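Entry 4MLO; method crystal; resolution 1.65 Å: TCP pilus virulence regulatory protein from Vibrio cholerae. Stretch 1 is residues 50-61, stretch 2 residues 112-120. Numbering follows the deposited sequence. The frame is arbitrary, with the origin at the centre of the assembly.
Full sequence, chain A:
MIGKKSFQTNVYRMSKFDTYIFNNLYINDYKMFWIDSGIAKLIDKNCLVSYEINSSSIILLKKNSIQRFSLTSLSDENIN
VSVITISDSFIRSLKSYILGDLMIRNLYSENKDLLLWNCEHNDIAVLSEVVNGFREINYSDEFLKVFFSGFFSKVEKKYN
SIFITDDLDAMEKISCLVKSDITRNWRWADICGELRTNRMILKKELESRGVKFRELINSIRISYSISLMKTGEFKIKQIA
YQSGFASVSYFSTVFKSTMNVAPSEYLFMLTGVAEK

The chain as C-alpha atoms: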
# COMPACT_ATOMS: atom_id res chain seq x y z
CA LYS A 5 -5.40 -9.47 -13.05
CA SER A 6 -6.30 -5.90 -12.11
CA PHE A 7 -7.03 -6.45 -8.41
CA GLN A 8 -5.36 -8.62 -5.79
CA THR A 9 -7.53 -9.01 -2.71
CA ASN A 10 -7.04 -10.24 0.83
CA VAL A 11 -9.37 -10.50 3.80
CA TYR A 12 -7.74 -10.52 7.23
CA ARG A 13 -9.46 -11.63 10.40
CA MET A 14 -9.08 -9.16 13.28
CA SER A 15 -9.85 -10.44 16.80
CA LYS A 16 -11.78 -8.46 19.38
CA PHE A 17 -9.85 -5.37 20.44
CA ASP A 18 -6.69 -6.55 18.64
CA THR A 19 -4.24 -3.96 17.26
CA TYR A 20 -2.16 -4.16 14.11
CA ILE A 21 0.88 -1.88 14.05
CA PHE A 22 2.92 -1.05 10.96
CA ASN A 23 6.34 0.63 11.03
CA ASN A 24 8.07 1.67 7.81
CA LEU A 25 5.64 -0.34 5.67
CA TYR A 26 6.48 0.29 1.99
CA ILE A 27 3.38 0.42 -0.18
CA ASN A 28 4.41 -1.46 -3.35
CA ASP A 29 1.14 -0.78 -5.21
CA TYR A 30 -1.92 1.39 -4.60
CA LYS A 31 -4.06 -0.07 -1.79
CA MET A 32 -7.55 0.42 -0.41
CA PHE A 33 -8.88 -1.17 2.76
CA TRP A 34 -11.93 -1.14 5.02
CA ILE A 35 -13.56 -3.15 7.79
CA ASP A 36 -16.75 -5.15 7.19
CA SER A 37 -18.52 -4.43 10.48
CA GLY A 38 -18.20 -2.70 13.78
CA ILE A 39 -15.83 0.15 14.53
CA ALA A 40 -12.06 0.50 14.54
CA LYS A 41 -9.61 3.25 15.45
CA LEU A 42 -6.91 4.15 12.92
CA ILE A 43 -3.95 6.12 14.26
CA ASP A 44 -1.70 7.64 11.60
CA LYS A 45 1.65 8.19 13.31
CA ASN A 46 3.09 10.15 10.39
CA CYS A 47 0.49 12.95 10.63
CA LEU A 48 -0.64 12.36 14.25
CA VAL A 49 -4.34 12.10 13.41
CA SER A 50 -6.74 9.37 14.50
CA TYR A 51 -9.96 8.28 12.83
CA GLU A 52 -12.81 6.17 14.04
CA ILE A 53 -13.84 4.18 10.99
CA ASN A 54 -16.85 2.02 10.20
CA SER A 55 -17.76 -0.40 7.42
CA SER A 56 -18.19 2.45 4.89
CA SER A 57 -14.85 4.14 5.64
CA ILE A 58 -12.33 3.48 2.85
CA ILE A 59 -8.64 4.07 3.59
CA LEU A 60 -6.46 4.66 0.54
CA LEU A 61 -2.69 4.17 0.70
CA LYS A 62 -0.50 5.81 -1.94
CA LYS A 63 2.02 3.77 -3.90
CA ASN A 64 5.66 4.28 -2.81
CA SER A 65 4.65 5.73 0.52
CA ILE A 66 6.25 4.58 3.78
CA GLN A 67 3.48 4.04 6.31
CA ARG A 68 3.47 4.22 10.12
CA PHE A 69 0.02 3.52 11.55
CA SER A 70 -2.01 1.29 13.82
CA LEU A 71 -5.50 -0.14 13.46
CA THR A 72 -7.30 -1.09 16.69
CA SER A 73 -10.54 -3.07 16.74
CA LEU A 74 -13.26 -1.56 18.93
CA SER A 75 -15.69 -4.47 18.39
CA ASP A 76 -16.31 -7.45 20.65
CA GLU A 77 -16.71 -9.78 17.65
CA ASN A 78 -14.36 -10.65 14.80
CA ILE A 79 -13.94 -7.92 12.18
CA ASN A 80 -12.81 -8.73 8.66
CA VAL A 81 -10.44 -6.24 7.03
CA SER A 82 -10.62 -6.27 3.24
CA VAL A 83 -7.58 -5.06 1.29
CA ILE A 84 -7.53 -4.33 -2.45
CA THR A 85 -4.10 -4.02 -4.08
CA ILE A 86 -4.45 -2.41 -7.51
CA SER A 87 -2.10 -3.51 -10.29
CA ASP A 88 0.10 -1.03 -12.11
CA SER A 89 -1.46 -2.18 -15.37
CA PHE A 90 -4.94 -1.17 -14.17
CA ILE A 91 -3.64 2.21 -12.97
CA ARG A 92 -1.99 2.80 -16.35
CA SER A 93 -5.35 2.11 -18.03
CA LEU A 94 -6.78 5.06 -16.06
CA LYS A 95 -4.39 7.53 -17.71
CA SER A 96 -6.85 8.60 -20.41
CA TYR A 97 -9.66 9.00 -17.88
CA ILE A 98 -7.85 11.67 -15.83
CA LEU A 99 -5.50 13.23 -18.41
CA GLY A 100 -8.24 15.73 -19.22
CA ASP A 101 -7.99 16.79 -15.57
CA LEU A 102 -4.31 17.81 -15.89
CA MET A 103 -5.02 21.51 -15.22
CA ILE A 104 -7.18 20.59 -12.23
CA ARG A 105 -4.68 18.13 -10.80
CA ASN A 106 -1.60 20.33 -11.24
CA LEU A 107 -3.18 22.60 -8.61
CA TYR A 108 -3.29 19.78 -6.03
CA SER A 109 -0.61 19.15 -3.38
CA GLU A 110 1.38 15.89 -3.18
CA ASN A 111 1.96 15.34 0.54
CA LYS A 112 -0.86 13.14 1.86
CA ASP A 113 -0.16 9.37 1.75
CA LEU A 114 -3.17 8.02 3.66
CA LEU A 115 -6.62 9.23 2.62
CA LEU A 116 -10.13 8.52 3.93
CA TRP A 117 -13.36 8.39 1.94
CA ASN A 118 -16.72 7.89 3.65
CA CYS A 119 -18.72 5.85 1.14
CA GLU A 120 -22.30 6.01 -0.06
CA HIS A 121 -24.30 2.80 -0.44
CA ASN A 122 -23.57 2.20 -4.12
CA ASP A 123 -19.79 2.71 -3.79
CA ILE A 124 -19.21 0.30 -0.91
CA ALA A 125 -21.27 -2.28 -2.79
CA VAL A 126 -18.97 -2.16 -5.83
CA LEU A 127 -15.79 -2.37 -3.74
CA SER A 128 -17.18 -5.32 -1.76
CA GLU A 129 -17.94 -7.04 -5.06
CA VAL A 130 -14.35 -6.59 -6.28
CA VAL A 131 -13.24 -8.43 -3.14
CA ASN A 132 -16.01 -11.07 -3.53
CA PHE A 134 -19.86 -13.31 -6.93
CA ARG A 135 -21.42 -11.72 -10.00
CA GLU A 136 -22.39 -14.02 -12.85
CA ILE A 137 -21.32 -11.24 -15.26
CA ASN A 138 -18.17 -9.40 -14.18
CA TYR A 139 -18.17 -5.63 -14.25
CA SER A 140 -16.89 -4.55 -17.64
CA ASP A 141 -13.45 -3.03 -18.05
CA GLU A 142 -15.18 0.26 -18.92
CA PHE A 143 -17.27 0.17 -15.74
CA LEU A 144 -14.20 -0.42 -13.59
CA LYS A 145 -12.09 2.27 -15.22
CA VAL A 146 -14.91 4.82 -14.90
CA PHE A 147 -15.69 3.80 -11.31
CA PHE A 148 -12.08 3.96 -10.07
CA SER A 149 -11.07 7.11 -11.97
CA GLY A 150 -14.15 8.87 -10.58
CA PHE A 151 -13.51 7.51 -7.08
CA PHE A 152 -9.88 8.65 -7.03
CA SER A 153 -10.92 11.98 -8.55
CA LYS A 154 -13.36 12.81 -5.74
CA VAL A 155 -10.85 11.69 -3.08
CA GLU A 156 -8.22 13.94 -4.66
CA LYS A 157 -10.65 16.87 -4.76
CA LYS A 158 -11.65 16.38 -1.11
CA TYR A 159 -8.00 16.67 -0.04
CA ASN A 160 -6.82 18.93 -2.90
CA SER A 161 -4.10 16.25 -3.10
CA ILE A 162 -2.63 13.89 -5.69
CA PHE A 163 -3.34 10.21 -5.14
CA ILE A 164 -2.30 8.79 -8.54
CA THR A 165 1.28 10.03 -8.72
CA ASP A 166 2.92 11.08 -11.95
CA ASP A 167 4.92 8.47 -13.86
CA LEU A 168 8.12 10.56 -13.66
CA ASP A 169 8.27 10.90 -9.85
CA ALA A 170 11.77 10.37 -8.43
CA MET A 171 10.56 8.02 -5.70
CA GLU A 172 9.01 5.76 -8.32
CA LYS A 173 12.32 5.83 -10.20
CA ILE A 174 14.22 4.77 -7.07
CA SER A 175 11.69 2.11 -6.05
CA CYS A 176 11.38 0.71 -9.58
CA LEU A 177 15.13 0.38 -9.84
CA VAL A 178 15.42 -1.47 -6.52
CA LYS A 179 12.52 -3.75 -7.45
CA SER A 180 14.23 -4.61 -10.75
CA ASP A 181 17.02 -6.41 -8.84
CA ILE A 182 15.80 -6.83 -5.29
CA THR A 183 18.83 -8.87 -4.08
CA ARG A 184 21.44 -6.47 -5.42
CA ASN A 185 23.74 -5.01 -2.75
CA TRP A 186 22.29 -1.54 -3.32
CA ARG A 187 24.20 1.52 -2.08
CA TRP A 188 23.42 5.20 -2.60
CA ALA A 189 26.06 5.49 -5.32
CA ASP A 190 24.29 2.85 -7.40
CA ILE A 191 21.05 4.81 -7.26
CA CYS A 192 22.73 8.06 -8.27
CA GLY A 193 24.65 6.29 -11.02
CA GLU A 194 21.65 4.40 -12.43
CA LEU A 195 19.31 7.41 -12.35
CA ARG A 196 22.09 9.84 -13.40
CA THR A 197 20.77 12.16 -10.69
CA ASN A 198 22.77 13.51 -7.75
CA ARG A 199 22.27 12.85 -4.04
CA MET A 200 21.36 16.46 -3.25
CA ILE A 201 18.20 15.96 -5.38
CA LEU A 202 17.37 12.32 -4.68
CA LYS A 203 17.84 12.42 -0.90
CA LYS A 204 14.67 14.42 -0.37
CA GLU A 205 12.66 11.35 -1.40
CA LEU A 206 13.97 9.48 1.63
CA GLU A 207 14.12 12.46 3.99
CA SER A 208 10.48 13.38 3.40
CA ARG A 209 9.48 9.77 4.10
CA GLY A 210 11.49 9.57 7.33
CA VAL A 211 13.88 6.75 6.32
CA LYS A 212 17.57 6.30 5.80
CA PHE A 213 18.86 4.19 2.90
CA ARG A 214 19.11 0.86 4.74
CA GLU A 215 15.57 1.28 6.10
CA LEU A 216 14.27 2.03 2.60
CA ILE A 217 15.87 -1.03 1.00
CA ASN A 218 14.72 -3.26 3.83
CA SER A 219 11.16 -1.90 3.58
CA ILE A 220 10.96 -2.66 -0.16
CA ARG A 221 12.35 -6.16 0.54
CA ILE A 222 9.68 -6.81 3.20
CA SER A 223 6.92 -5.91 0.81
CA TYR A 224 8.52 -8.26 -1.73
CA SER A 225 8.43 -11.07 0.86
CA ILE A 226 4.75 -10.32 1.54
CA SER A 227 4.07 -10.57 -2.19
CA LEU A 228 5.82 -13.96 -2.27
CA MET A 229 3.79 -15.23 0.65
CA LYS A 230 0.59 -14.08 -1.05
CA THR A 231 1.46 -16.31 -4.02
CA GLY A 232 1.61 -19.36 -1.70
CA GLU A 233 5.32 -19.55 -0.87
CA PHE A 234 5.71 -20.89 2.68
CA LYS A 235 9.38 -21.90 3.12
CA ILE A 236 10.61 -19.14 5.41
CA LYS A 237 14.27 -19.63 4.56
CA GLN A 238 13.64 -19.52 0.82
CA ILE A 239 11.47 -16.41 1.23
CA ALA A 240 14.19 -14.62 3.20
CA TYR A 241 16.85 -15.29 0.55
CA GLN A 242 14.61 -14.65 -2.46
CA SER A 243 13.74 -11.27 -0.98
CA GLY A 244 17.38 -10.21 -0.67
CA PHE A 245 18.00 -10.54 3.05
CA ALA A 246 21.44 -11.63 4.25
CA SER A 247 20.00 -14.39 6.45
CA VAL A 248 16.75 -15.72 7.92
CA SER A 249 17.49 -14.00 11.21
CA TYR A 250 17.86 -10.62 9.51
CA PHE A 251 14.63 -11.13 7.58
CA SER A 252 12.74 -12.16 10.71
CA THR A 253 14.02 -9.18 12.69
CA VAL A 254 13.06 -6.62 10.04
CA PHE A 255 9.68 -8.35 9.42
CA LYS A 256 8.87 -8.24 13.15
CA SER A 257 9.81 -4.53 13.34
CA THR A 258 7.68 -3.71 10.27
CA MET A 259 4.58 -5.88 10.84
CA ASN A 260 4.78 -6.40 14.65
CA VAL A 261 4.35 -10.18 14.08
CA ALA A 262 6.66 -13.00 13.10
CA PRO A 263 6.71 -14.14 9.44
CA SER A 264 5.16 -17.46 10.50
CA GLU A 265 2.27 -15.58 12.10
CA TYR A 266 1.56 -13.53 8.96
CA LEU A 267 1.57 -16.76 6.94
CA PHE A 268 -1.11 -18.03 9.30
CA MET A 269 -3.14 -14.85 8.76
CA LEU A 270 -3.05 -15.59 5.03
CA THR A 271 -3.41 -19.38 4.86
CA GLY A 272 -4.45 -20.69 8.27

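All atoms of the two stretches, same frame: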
# COMPACT_ATOMS: atom_id res chain seq x y z
N SER A 50 -6.02 10.62 14.33
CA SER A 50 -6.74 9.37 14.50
C SER A 50 -8.12 9.51 13.88
O SER A 50 -8.69 10.60 13.81
CB SER A 50 -6.85 8.97 15.97
OG SER A 50 -7.46 9.99 16.72
N TYR A 51 -8.63 8.38 13.41
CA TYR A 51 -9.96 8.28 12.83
C TYR A 51 -10.67 7.11 13.47
O TYR A 51 -10.08 6.03 13.61
CB TYR A 51 -9.93 8.02 11.32
CG TYR A 51 -8.98 8.88 10.53
CD1 TYR A 51 -7.63 8.55 10.45
CD2 TYR A 51 -9.43 9.99 9.82
CE1 TYR A 51 -6.75 9.32 9.70
CE2 TYR A 51 -8.57 10.77 9.08
CZ TYR A 51 -7.23 10.43 9.02
OH TYR A 51 -6.36 11.20 8.28
N GLU A 52 -11.92 7.30 13.85
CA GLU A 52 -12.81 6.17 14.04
C GLU A 52 -13.44 5.85 12.70
O GLU A 52 -13.99 6.74 12.04
CB GLU A 52 -13.89 6.48 15.09
CG GLU A 52 -13.35 6.52 16.50
CD GLU A 52 -14.43 6.24 17.54
OE1 GLU A 52 -14.08 6.10 18.73
OE2 GLU A 52 -15.63 6.16 17.16
N ILE A 53 -13.33 4.60 12.28
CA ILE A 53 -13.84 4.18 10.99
C ILE A 53 -14.90 3.11 11.20
O ILE A 53 -14.91 2.39 12.20
CB ILE A 53 -12.71 3.65 10.08
CG1 ILE A 53 -11.96 2.48 10.73
CG2 ILE A 53 -11.73 4.76 9.78
CD1 ILE A 53 -11.02 1.75 9.76
N ASN A 54 -15.82 3.04 10.24
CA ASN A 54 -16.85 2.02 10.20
C ASN A 54 -16.79 1.31 8.86
O ASN A 54 -15.86 1.52 8.07
CB ASN A 54 -18.23 2.66 10.43
CG ASN A 54 -18.49 3.84 9.52
OD1 ASN A 54 -18.28 3.77 8.30
ND2 ASN A 54 -18.94 4.94 10.10
N SER A 55 -17.79 0.46 8.59
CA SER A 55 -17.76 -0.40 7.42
C SER A 55 -17.94 0.34 6.10
O SER A 55 -17.80 -0.29 5.05
CB SER A 55 -18.84 -1.48 7.54
OG SER A 55 -20.13 -0.90 7.49
N SER A 56 -18.19 1.65 6.12
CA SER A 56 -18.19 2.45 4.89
C SER A 56 -16.98 3.36 4.76
O SER A 56 -16.88 4.12 3.78
CB SER A 56 -19.47 3.29 4.82
OG SER A 56 -20.57 2.46 4.49
N SER A 57 -16.06 3.33 5.71
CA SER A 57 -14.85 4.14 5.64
C SER A 57 -13.81 3.41 4.79
O SER A 57 -13.36 2.32 5.16
CB SER A 57 -14.29 4.40 7.04
OG SER A 57 -15.24 4.98 7.92
N ILE A 58 -13.39 4.03 3.68
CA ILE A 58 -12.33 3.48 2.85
C ILE A 58 -11.04 4.24 3.15
O ILE A 58 -11.02 5.48 3.08
CB ILE A 58 -12.67 3.62 1.35
CG1 ILE A 58 -14.03 3.01 1.02
CG2 ILE A 58 -11.57 2.97 0.49
CD1 ILE A 58 -14.14 1.54 1.29
N ILE A 59 -9.97 3.50 3.42
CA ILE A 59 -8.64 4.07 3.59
C ILE A 59 -7.85 3.77 2.32
O ILE A 59 -7.79 2.62 1.87
CB ILE A 59 -7.91 3.50 4.81
CG1 ILE A 59 -8.81 3.62 6.07
CG2 ILE A 59 -6.59 4.21 5.01
CD1 ILE A 59 -9.11 5.04 6.46
N LEU A 60 -7.27 4.80 1.74
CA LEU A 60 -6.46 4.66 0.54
C LEU A 60 -5.01 4.91 0.90
O LEU A 60 -4.69 5.94 1.50
CB LEU A 60 -6.91 5.65 -0.52
CG LEU A 60 -8.34 5.49 -1.05
CD1 LEU A 60 -9.35 6.23 -0.17
CD2 LEU A 60 -8.43 5.93 -2.48
N LEU A 61 -4.12 4.04 0.44
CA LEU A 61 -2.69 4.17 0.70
C LEU A 61 -1.96 4.38 -0.62
O LEU A 61 -2.13 3.59 -1.56
CB LEU A 61 -2.12 2.95 1.44
CG LEU A 61 -2.79 2.58 2.77
CD1 LEU A 61 -2.11 1.35 3.35
CD2 LEU A 61 -2.72 3.73 3.75
N LYS A 112 -0.09 14.10 1.08
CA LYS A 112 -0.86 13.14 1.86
C LYS A 112 -0.76 11.74 1.27
O LYS A 112 -1.01 11.53 0.08
CB LYS A 112 -2.33 13.58 1.95
N ASP A 113 -0.40 10.76 2.13
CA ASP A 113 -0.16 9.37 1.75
C ASP A 113 -1.25 8.42 2.21
O ASP A 113 -1.26 7.25 1.79
CB ASP A 113 1.15 8.84 2.37
CG ASP A 113 2.39 9.46 1.76
OD1 ASP A 113 3.40 9.58 2.48
OD2 ASP A 113 2.36 9.80 0.56
N LEU A 114 -2.12 8.86 3.11
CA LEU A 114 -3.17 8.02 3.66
C LEU A 114 -4.45 8.85 3.65
O LEU A 114 -4.51 9.90 4.30
CB LEU A 114 -2.81 7.53 5.07
CG LEU A 114 -3.76 6.55 5.76
CD1 LEU A 114 -3.00 5.81 6.87
CD2 LEU A 114 -4.99 7.20 6.35
N LEU A 115 -5.43 8.43 2.87
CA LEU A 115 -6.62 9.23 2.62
C LEU A 115 -7.85 8.41 3.01
O LEU A 115 -7.84 7.18 2.95
CB LEU A 115 -6.69 9.67 1.15
CG LEU A 115 -5.43 10.34 0.56
CD1 LEU A 115 -5.66 10.64 -0.91
CD2 LEU A 115 -5.09 11.63 1.28
N LEU A 116 -8.86 9.10 3.54
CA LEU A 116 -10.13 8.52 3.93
C LEU A 116 -11.24 8.97 2.99
O LEU A 116 -11.33 10.15 2.64
CB LEU A 116 -10.47 8.92 5.38
CG LEU A 116 -11.81 8.49 5.99
CD1 LEU A 116 -11.68 7.14 6.65
CD2 LEU A 116 -12.31 9.53 6.97
N TRP A 117 -12.11 8.04 2.61
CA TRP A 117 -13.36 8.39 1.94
C TRP A 117 -14.52 7.68 2.62
O TRP A 117 -14.51 6.45 2.75
CB TRP A 117 -13.32 8.06 0.45
CG TRP A 117 -14.57 8.51 -0.23
CD1 TRP A 117 -15.65 7.74 -0.54
CD2 TRP A 117 -14.88 9.85 -0.67
NE1 TRP A 117 -16.60 8.50 -1.15
CE2 TRP A 117 -16.17 9.80 -1.24
CE3 TRP A 117 -14.20 11.07 -0.65
CZ2 TRP A 117 -16.79 10.92 -1.78
CZ3 TRP A 117 -14.82 12.20 -1.18
CH2 TRP A 117 -16.11 12.11 -1.74
N ASN A 118 -15.51 8.45 3.07
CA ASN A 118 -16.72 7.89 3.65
C ASN A 118 -17.72 7.58 2.54
O ASN A 118 -18.23 8.50 1.88
CB ASN A 118 -17.30 8.85 4.68
CG ASN A 118 -16.45 8.93 5.94
OD1 ASN A 118 -16.17 7.92 6.58
ND2 ASN A 118 -16.04 10.14 6.29
N CYS A 119 -17.99 6.30 2.32
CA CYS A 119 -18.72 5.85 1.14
C CYS A 119 -20.23 5.99 1.26
O CYS A 119 -20.80 5.85 2.34
CB CYS A 119 -18.46 4.37 0.86
SG CYS A 119 -16.94 4.07 0.03
N GLU A 120 -20.87 6.21 0.11
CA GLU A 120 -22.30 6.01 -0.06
C GLU A 120 -22.59 4.55 -0.40
O GLU A 120 -21.70 3.78 -0.77
CB GLU A 120 -22.86 6.93 -1.15
CG GLU A 120 -22.80 8.41 -0.80

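Strands 57-61 and 114-118 lie side by side and antiparallel, their axes 156° apart and 4.6 Å at closest approach. Hydrogen-bonded pairs alternate with non-hydrogen-bonded ones, whose CA atoms lie slightly closer together. I58 and W117 exchange two bonds, I58 N to W117 O and W117 N to I58 O, both 2.8 Å; L60 and L115 do the same, L60 N to L115 O at 2.7 Å and L115 N to L60 O at 2.9 Å. C119 N to S56 O, 2.8 Å, carries the ladder past the strand ends. Between these rungs the backbones nestle closely enough for CA-H...O contacts, as from L116 CA to I58 O and from I59 CA to L115 O, each 3.3 Å.

One face carries S57, I59, L61, L114, L116 and N118. Here the leucines of the second strand interdigitate with the first: L114 CD2 lies 3.6 Å from I59 CG2, and L114 CG lies 3.6 Å from L61 CD2, so L114 fills the gap between I59 and L61. L116 is held similarly, its CD1 3.3 Å from I59 CD1, 3.8 Å from S57 CB and 3.9 Å from I53 CG2. The strand that carries Y51 passes over this face, 10.1 Å from strand 114-118 by axis, and the Y51 ring reaches down into that space, CD2 4.1 Å from L116 CD2 and CE1 4.3 Å from L114 CD2.

The other face bears I58, L60, L115 and W117. L60 CD1 packs 4.4 Å from W117 CB while the indole leads away; beyond the strand end, C119 SG presses to 3.3 Å from I58 CG1.

A type I turn, N54 to S57, feeds the first strand. It is closed by S57 N to N54 O at 3.0 Å and braced by side chains: S56 N bonds N54 OD1 at 3.0 Å, and N54 N bonds S57 OG at 3.1 Å.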